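Local coordinates for hypothetical protein (Chlorobium tepidum, PDB 2HR2) that is of unknown function but folds as a TPR-like alpha-alpha superhelix, an architecture that in its relatives commonly serves protein-protein recognition, at residues Glu48-His52 with Ala53-Ala57. Numbering follows the deposited sequence.
Sequences EAFDH and AGFDA
Phe50 turns the edge of its ring to one face of the Phe55 ring, an edge-to-face pair with centroids 5.2 Å apart and planes at 64°. The corner of this edge, Phe50 CZ, stands 3.6 Å from Phe55 CG, offset from the middle of the face toward its rim, while Phe50 CE2 lies against Phe55 CB. Phe50 also serves a second flat group: its CD2 sits over the centre of one face of the His52 imidazole, whose CG lies at the edge of the Phe50 ring. In Phe55, CG is anti to the backbone N (chi1 -173°), and the ring swings out so that one face meets Phe50 CZ; it also touches Ala11 and Leu15 of helix 4-24. With a leucine here the flat face that receives the Phe50 edge is gone, and the Phe50 ring would probably be freer to shift.

The aromatic pair is a hydrophobic staple, Phe50 at N' and Phe55 at N4, closing over the N-terminus of helix 52-69 in an alpha-alpha superhelix. Within it Asp51 is the N-cap: its OD1 accepts from Gly54 N at 3.2 Å with a fairly straight N-H (163°), the donor meeting the carboxylate from above its plane. The main chain continues the pattern, Phe55 N giving to Asp51 O at 2.9 Å and Asp56 N to His52 O at 2.9 Å. A negative carboxylate at this end would be expected to suit the helix dipole.

His52 NE2 makes a hydrogen bond to Ser41 O at the end of helix 27-41, and Asp56 OD2 a weak one with His42 NE2 just after it. The side chains of Asp51 and Ala53 touch Tyr86 of helix 73-90.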
ATOM      1  N   GLU A  48      23.544  -5.236  10.189  1.00 61.17           N
ATOM      2  CA  GLU A  48      23.681  -4.757   8.810  1.00 61.46           C
ATOM      3  C   GLU A  48      22.707  -3.595   8.585  1.00 61.47           C
ATOM      4  O   GLU A  48      21.504  -3.735   8.820  1.00 61.23           O
ATOM      5  CB  GLU A  48      23.429  -5.892   7.811  1.00 61.60           C
ATOM      6  CG  GLU A  48      23.741  -5.537   6.360  1.00 61.15           C
ATOM      7  N   ALA A  49      23.235  -2.457   8.132  1.00 61.37           N
ATOM      8  CA  ALA A  49      22.439  -1.244   7.915  1.00 60.96           C
ATOM      9  C   ALA A  49      21.377  -1.441   6.843  1.00 61.01           C
ATOM     10  O   ALA A  49      21.689  -1.774   5.698  1.00 61.27           O
ATOM     11  CB  ALA A  49      23.343  -0.074   7.552  1.00 60.80           C
ATOM     12  N   PHE A  50      20.121  -1.230   7.228  1.00 60.83           N
ATOM     13  CA  PHE A  50      18.981  -1.404   6.335  1.00 60.35           C
ATOM     14  C   PHE A  50      17.761  -0.778   7.009  1.00 60.56           C
ATOM     15  O   PHE A  50      17.595  -0.902   8.223  1.00 61.11           O
ATOM     16  CB  PHE A  50      18.752  -2.894   6.099  1.00 59.58           C
ATOM     17  CG  PHE A  50      17.693  -3.194   5.103  1.00 58.62           C
ATOM     18  CD1 PHE A  50      17.984  -3.184   3.756  1.00 57.64           C
ATOM     19  CD2 PHE A  50      16.411  -3.519   5.509  1.00 58.69           C
ATOM     20  CE1 PHE A  50      17.015  -3.471   2.829  1.00 58.92           C
ATOM     21  CE2 PHE A  50      15.434  -3.811   4.589  1.00 58.67           C
ATOM     22  CZ  PHE A  50      15.735  -3.789   3.243  1.00 59.14           C
ATOM     23  N   ASP A  51      16.917  -0.102   6.235  1.00 60.63           N
ATOM     24  CA  ASP A  51      15.717   0.533   6.782  1.00 60.82           C
ATOM     25  C   ASP A  51      14.560  -0.472   6.803  1.00 60.46           C
ATOM     26  O   ASP A  51      13.713  -0.466   5.915  1.00 60.83           O
ATOM     27  CB  ASP A  51      15.359   1.777   5.956  1.00 60.93           C
ATOM     28  CG  ASP A  51      14.169   2.546   6.519  1.00 62.57           C
ATOM     29  OD1 ASP A  51      13.739   2.276   7.661  1.00 64.06           O
ATOM     30  OD2 ASP A  51      13.663   3.437   5.813  1.00 66.38           O
ATOM     31  N   HIS A  52      14.530  -1.325   7.827  1.00 60.16           N
ATOM     32  CA  HIS A  52      13.483  -2.346   7.958  1.00 59.93           C
ATOM     33  C   HIS A  52      12.080  -1.773   8.102  1.00 60.02           C
ATOM     34  O   HIS A  52      11.142  -2.285   7.496  1.00 60.22           O
ATOM     35  CB  HIS A  52      13.753  -3.281   9.145  1.00 59.38           C
ATOM     36  CG  HIS A  52      14.850  -4.269   8.903  1.00 58.94           C
ATOM     37  ND1 HIS A  52      16.164  -4.026   9.242  1.00 59.36           N
ATOM     38  CD2 HIS A  52      14.825  -5.509   8.359  1.00 60.00           C
ATOM     39  CE1 HIS A  52      16.901  -5.072   8.918  1.00 58.88           C
ATOM     40  NE2 HIS A  52      16.114  -5.986   8.379  1.00 60.51           N
ATOM     41  N   ALA A  53      11.934  -0.728   8.908  1.00 60.15           N
ATOM     42  CA  ALA A  53      10.632  -0.108   9.131  1.00 60.30           C
ATOM     43  C   ALA A  53      10.028   0.410   7.825  1.00 60.62           C
ATOM     44  O   ALA A  53       8.872   0.116   7.502  1.00 60.52           O
ATOM     45  CB  ALA A  53      10.756   1.015  10.143  1.00 60.16           C
ATOM     46  N   GLY A  54      10.826   1.171   7.079  1.00 60.82           N
ATOM     47  CA  GLY A  54      10.401   1.722   5.798  1.00 60.68           C
ATOM     48  C   GLY A  54      10.182   0.660   4.739  1.00 60.40           C
ATOM     49  O   GLY A  54       9.189   0.696   4.024  1.00 60.29           O
ATOM     50  N   PHE A  55      11.105  -0.290   4.646  1.00 59.99           N
ATOM     51  CA  PHE A  55      10.995  -1.354   3.663  1.00 59.74           C
ATOM     52  C   PHE A  55       9.754  -2.212   3.902  1.00 60.14           C
ATOM     53  O   PHE A  55       9.040  -2.539   2.954  1.00 60.29           O
ATOM     54  CB  PHE A  55      12.249  -2.220   3.664  1.00 58.47           C
ATOM     55  CG  PHE A  55      12.273  -3.238   2.567  1.00 57.26           C
ATOM     56  CD1 PHE A  55      12.630  -2.872   1.280  1.00 55.82           C
ATOM     57  CD2 PHE A  55      11.938  -4.559   2.816  1.00 56.73           C
ATOM     58  CE1 PHE A  55      12.654  -3.801   0.264  1.00 56.42           C
ATOM     59  CE2 PHE A  55      11.962  -5.499   1.801  1.00 57.62           C
ATOM     60  CZ  PHE A  55      12.319  -5.119   0.524  1.00 56.90           C
ATOM     61  N   ASP A  56       9.500  -2.578   5.155  1.00 60.46           N
ATOM     62  CA  ASP A  56       8.306  -3.360   5.492  1.00 61.12           C
ATOM     63  C   ASP A  56       7.021  -2.576   5.172  1.00 61.08           C
ATOM     64  O   ASP A  56       6.026  -3.160   4.724  1.00 61.01           O
ATOM     65  CB  ASP A  56       8.327  -3.814   6.962  1.00 61.57           C
ATOM     66  CG  ASP A  56       9.379  -4.894   7.240  1.00 63.51           C
ATOM     67  OD1 ASP A  56       9.768  -5.627   6.308  1.00 68.43           O
ATOM     68  OD2 ASP A  56       9.811  -5.021   8.404  1.00 66.03           O
ATOM     69  N   ALA A  57       7.051  -1.261   5.382  1.00 60.77           N
ATOM     70  CA  ALA A  57       5.903  -0.415   5.063  1.00 60.75           C
ATOM     71  C   ALA A  57       5.592  -0.441   3.569  1.00 60.95           C
ATOM     72  O   ALA A  57       4.432  -0.525   3.172  1.00 61.47           O
ATOM     73  CB  ALA A  57       6.157   1.012   5.516  1.00 60.95           C
TER